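Local structure of P35 (Autographa californica nucleopolyhedrovirus, 1P35) at the interface of chains A and B. The protein inhibits caspases, and so blocks the apoptosis with which an infected insect cell answers the virus, and also suppresses the host's antiviral RNA interference. Numbering follows the deposited sequence. Chains: chain A/B, P35.

Contact 1: the interface of chains A and B. Residues chain A 57-60; chain B 79-81.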
ATOM      1  N   ARG A  57      18.572   3.911  -6.211  1.00 39.17           N
ATOM      2  CA  ARG A  57      17.259   3.393  -6.615  1.00 30.85           C
ATOM      3  C   ARG A  57      16.664   2.829  -5.336  1.00 44.30           C
ATOM      4  O   ARG A  57      17.314   2.058  -4.620  1.00 36.73           O
ATOM      5  CB  ARG A  57      17.401   2.283  -7.679  1.00 38.50           C
ATOM      6  CG  ARG A  57      16.070   1.638  -8.229  1.00 44.47           C
ATOM      7  CD  ARG A  57      15.129   2.658  -8.863  1.00 70.45           C
ATOM      8  NE  ARG A  57      14.047   2.086  -9.684  1.00 88.05           N
ATOM      9  CZ  ARG A  57      13.044   1.311  -9.262  1.00 88.32           C
ATOM     10  NH1 ARG A  57      12.928   0.950  -7.988  1.00 74.71           N
ATOM     11  NH2 ARG A  57      12.120   0.913 -10.131  1.00 85.17           N
ATOM     12  N   LYS A  58      15.448   3.259  -5.017  1.00 33.29           N
ATOM     13  CA  LYS A  58      14.781   2.777  -3.818  1.00 35.66           C
ATOM     14  C   LYS A  58      13.672   1.853  -4.245  1.00 34.65           C
ATOM     15  O   LYS A  58      13.256   1.872  -5.410  1.00 40.30           O
ATOM     16  CB  LYS A  58      14.206   3.951  -2.999  1.00 33.46           C
ATOM     17  CG  LYS A  58      15.178   5.090  -2.825  1.00 30.98           C
ATOM     18  CD  LYS A  58      16.545   4.673  -2.247  1.00 20.80           C
ATOM     19  CE  LYS A  58      16.438   4.035  -0.888  1.00 33.48           C
ATOM     20  NZ  LYS A  58      17.804   3.688  -0.406  1.00 25.44           N
ATOM     21  N   ASN A  59      13.174   1.072  -3.289  1.00 32.46           N
ATOM     22  CA  ASN A  59      12.100   0.114  -3.564  1.00 26.89           C
ATOM     23  C   ASN A  59      10.812   0.892  -3.815  1.00 27.06           C
ATOM     24  O   ASN A  59      10.688   2.035  -3.370  1.00 39.71           O
ATOM     25  CB  ASN A  59      11.982  -0.878  -2.387  1.00 25.71           C
ATOM     26  CG  ASN A  59      11.302  -0.285  -1.147  1.00 27.55           C
ATOM     27  OD1 ASN A  59      10.094  -0.077  -1.140  1.00 32.96           O
ATOM     28  ND2 ASN A  59      12.068  -0.055  -0.098  1.00 25.86           N
ATOM     29  N   ASN A  60       9.863   0.279  -4.525  1.00 22.83           N
ATOM     30  CA  ASN A  60       8.645   0.972  -4.914  1.00 26.57           C
ATOM     31  C   ASN A  60       7.737   1.412  -3.763  1.00 28.33           C
ATOM     32  O   ASN A  60       6.806   2.140  -3.960  1.00 42.60           O
ATOM     33  CB  ASN A  60       7.821   0.117  -5.937  1.00 29.77           C
ATOM     34  CG  ASN A  60       8.618  -0.244  -7.204  1.00 45.15           C
ATOM     35  OD1 ASN A  60       9.357   0.578  -7.743  1.00 45.67           O
ATOM     36  ND2 ASN A  60       8.449  -1.469  -7.689  1.00 34.77           N
TER
ATOM     37  N   ARG B  79       9.168  -5.041  -0.514  1.00 32.27           N
ATOM     38  CA  ARG B  79      10.222  -4.131  -0.950  1.00 31.09           C
ATOM     39  C   ARG B  79      10.551  -4.689  -2.347  1.00 28.96           C
ATOM     40  O   ARG B  79      11.312  -5.648  -2.514  1.00 27.85           O
ATOM     41  CB  ARG B  79      11.441  -4.204  -0.008  1.00 30.56           C
ATOM     42  CG  ARG B  79      11.254  -3.474   1.353  1.00 19.31           C
ATOM     43  CD  ARG B  79      12.398  -3.870   2.281  1.00 44.53           C
ATOM     44  NE  ARG B  79      13.691  -3.415   1.788  1.00 49.61           N
ATOM     45  CZ  ARG B  79      14.259  -2.252   2.093  1.00 59.88           C
ATOM     46  NH1 ARG B  79      13.653  -1.394   2.908  1.00 66.04           N
ATOM     47  NH2 ARG B  79      15.443  -1.949   1.580  1.00 57.61           N
ATOM     48  N   ASP B  80       9.925  -4.115  -3.350  1.00 28.64           N
ATOM     49  CA  ASP B  80      10.119  -4.586  -4.720  1.00 31.30           C
ATOM     50  C   ASP B  80      10.920  -3.560  -5.496  1.00 36.43           C
ATOM     51  O   ASP B  80      10.637  -2.387  -5.435  1.00 29.86           O
ATOM     52  CB  ASP B  80       8.754  -4.757  -5.362  1.00 31.43           C
ATOM     53  CG  ASP B  80       8.823  -5.410  -6.718  1.00 31.57           C
ATOM     54  OD1 ASP B  80       9.696  -5.043  -7.502  1.00 48.43           O
ATOM     55  OD2 ASP B  80       7.958  -6.261  -6.996  1.00 49.38           O
ATOM     56  N   TYR B  81      11.954  -3.980  -6.215  1.00 42.92           N
ATOM     57  CA  TYR B  81      12.691  -3.001  -6.975  1.00 32.35           C
ATOM     58  C   TYR B  81      12.459  -3.107  -8.473  1.00 39.72           C
ATOM     59  O   TYR B  81      13.229  -2.543  -9.239  1.00 45.09           O
ATOM     60  CB  TYR B  81      14.191  -3.090  -6.702  1.00 35.16           C
ATOM     61  CG  TYR B  81      14.589  -2.708  -5.288  1.00 43.63           C
ATOM     62  CD1 TYR B  81      14.433  -3.610  -4.245  1.00 25.96           C
ATOM     63  CD2 TYR B  81      15.194  -1.478  -5.008  1.00 44.30           C
ATOM     64  CE1 TYR B  81      14.877  -3.319  -2.972  1.00 30.64           C
ATOM     65  CE2 TYR B  81      15.646  -1.179  -3.721  1.00 34.05           C
ATOM     66  CZ  TYR B  81      15.481  -2.121  -2.714  1.00 35.43           C
ATOM     67  OH  TYR B  81      15.955  -1.932  -1.437  1.00 44.29           O
TER
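A:Asn59 sets its CB over the face of the B:Tyr81 phenol ring, and this is where two copies of the caspase inhibitor pack tightly. The methylene carbon A:Asn59 CB sits over the middle of the ring, 3.8 Å from the B:Tyr81 ring centroid, a CH-pi contact. The backbone approaches the same ring, with A:Asn59 N 3.4 Å from B:Tyr81 CE2. A large flat aromatic suits this place because it can take both the methylene and the peptide of a neighbouring loop. Beside the ring, A:Asn60 N donates a hydrogen bond of 2.9 Å to the backbone carbonyl oxygen O of B:Asp80. The bond is nearly straight, 167° at the hydrogen, and it meets the carbonyl almost head on, joining the two loops main chain to main chain.

Charged and polar ends make up the looser part. The first torsion of A:Asn59 (chi1 76°) sets CG between its own backbone N and carbonyl carbon, and from there the amide reaches toward B:Arg79. A:Asn59 ND2 stands above the rim of the guanidinium, 3.7 Å from B:Arg79 NH1, with the two planes 54° apart. ND2 and the guanidinium both present N-H groups, so this approach is a van der Waals contact rather than a hydrogen bond. A:Lys58 hides little surface, its long side chain leading away from the ring. A:Arg57 is poorly ordered; A:Arg57 NH1 lies 3.7 Å from the carbonyl oxygen B:Tyr81 O. Within chain A, A:Arg57 NH1 donates a bent hydrogen bond of 2.8 Å to the backbone oxygen A:Lys58 O.

Contact 2: the interface of chains A and B. Residues chain A 57, 60; chain B 81-83.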
ATOM      1  N   ARG A  57      18.572   3.911  -6.211  1.00 39.17           N
ATOM      2  CA  ARG A  57      17.259   3.393  -6.615  1.00 30.85           C
ATOM      3  C   ARG A  57      16.664   2.829  -5.336  1.00 44.30           C
ATOM      4  O   ARG A  57      17.314   2.058  -4.620  1.00 36.73           O
ATOM      5  CB  ARG A  57      17.401   2.283  -7.679  1.00 38.50           C
ATOM      6  CG  ARG A  57      16.070   1.638  -8.229  1.00 44.47           C
ATOM      7  CD  ARG A  57      15.129   2.658  -8.863  1.00 70.45           C
ATOM      8  NE  ARG A  57      14.047   2.086  -9.684  1.00 88.05           N
ATOM      9  CZ  ARG A  57      13.044   1.311  -9.262  1.00 88.32           C
ATOM     10  NH1 ARG A  57      12.928   0.950  -7.988  1.00 74.71           N
ATOM     11  NH2 ARG A  57      12.120   0.913 -10.131  1.00 85.17           N
ATOM     12  N   ASN A  60       9.863   0.279  -4.525  1.00 22.83           N
ATOM     13  CA  ASN A  60       8.645   0.972  -4.914  1.00 26.57           C
ATOM     14  C   ASN A  60       7.737   1.412  -3.763  1.00 28.33           C
ATOM     15  O   ASN A  60       6.806   2.140  -3.960  1.00 42.60           O
ATOM     16  CB  ASN A  60       7.821   0.117  -5.937  1.00 29.77           C
ATOM     17  CG  ASN A  60       8.618  -0.244  -7.204  1.00 45.15           C
ATOM     18  OD1 ASN A  60       9.357   0.578  -7.743  1.00 45.67           O
ATOM     19  ND2 ASN A  60       8.449  -1.469  -7.689  1.00 34.77           N
TER
ATOM     20  N   TYR B  81      11.954  -3.980  -6.215  1.00 42.92           N
ATOM     21  CA  TYR B  81      12.691  -3.001  -6.975  1.00 32.35           C
ATOM     22  C   TYR B  81      12.459  -3.107  -8.473  1.00 39.72           C
ATOM     23  O   TYR B  81      13.229  -2.543  -9.239  1.00 45.09           O
ATOM     24  CB  TYR B  81      14.191  -3.090  -6.702  1.00 35.16           C
ATOM     25  CG  TYR B  81      14.589  -2.708  -5.288  1.00 43.63           C
ATOM     26  CD1 TYR B  81      14.433  -3.610  -4.245  1.00 25.96           C
ATOM     27  CD2 TYR B  81      15.194  -1.478  -5.008  1.00 44.30           C
ATOM     28  CE1 TYR B  81      14.877  -3.319  -2.972  1.00 30.64           C
ATOM     29  CE2 TYR B  81      15.646  -1.179  -3.721  1.00 34.05           C
ATOM     30  CZ  TYR B  81      15.481  -2.121  -2.714  1.00 35.43           C
ATOM     31  OH  TYR B  81      15.955  -1.932  -1.437  1.00 44.29           O
ATOM     32  N   SER B  82      11.399  -3.801  -8.880  1.00 37.41           N
ATOM     33  CA  SER B  82      11.076  -4.014 -10.305  1.00 40.98           C
ATOM     34  C   SER B  82      10.689  -2.745 -11.069  1.00 49.81           C
ATOM     35  O   SER B  82      10.334  -1.736 -10.471  1.00 50.67           O
ATOM     36  CB  SER B  82       9.909  -4.996 -10.442  1.00 35.44           C
ATOM     37  OG  SER B  82      10.106  -6.174  -9.661  1.00 54.43           O
ATOM     38  N   ASP B  83      10.764  -2.818 -12.398  1.00 61.06           N
ATOM     39  CA  ASP B  83      10.371  -1.712 -13.279  1.00 76.42           C
ATOM     40  C   ASP B  83       9.105  -2.182 -13.974  1.00 90.88           C
ATOM     41  O   ASP B  83       9.169  -2.775 -15.062  1.00100.00           O
ATOM     42  CB  ASP B  83      11.404  -1.464 -14.376  1.00 93.09           C
ATOM     43  CG  ASP B  83      12.749  -1.112 -13.834  1.00 95.61           C
ATOM     44  OD1 ASP B  83      12.865  -0.023 -13.224  1.00 94.50           O
ATOM     45  OD2 ASP B  83      13.678  -1.936 -14.019  1.00 86.36           O
TER
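The guanidinium of A:Arg57 reaches over the backbone of B:Ser82 toward the carboxylate of B:Asp83, in a loop-to-loop contact between two molecules of P35, a member of the I50 (p35) family of protease inhibitors. A:Arg57 buries more surface than its partners here, 54 Å², and its terminal nitrogen NH2 does most of the polar work. The chain starts with CG anti to the backbone N (chi1 -179°) and then bends at chi2, with the guanidinium turned again at the end of the chain. Arginine suits the place because it combines a long reach with several N-H groups that can be shared among acceptors. The side chain is poorly ordered, however, so the bonds it makes are to be read as approximate.

B:Ser82 takes part through its main chain. A:Arg57 NH2 donates to the backbone carbonyl oxygen B:Ser82 O at 3.2 Å, approaching from above the carbonyl plane, 52° out of it, and the oxygen is also tilted from the guanidinium plane. The bond is therefore far from ideal. A second donor, the side-chain amide nitrogen ND2 of A:Asn60, lies 3.4 Å from the same oxygen O of B:Ser82 in a straighter but weak hydrogen bond. One carbonyl is thus approached by two polar side chains of chain A. The small hydroxymethyl group of B:Ser82 points away from A:Arg57, which probably leaves the backbone accessible to both.

B:Asp83 adds the opposite charge. B:Asp83 OD1 and A:Arg57 NH2 form a salt bridge of 3.3 Å, but the carboxylate stands almost perpendicular to the guanidinium, the planes 85° apart, so the two groups do not meet as a flat, two-pronged pair. The accompanying hydrogen bond is weak and the aspartate, too, is poorly ordered, so the salt bridge is probably loosely held.

Contact 1 and contact 2 are adjoining parts of one patch, the centres of their C-alpha atoms about 4 Å apart, and they share A:Arg57, A:Asn60 and B:Tyr81. On chain A the residues come from the loop between strand 52-55 and helix 62-74; on chain B they lie in the stretch that follows the 3-10 helix 75-77. Different segments of the same protein therefore meet, and the two chains are not related by exact two-fold symmetry across this interface. Contact 1 combines ring packing with a main-chain bond, and contact 2 adds polar and charged bonds. The structure alone does not show whether this pairing forms in solution or arises from crystal packing.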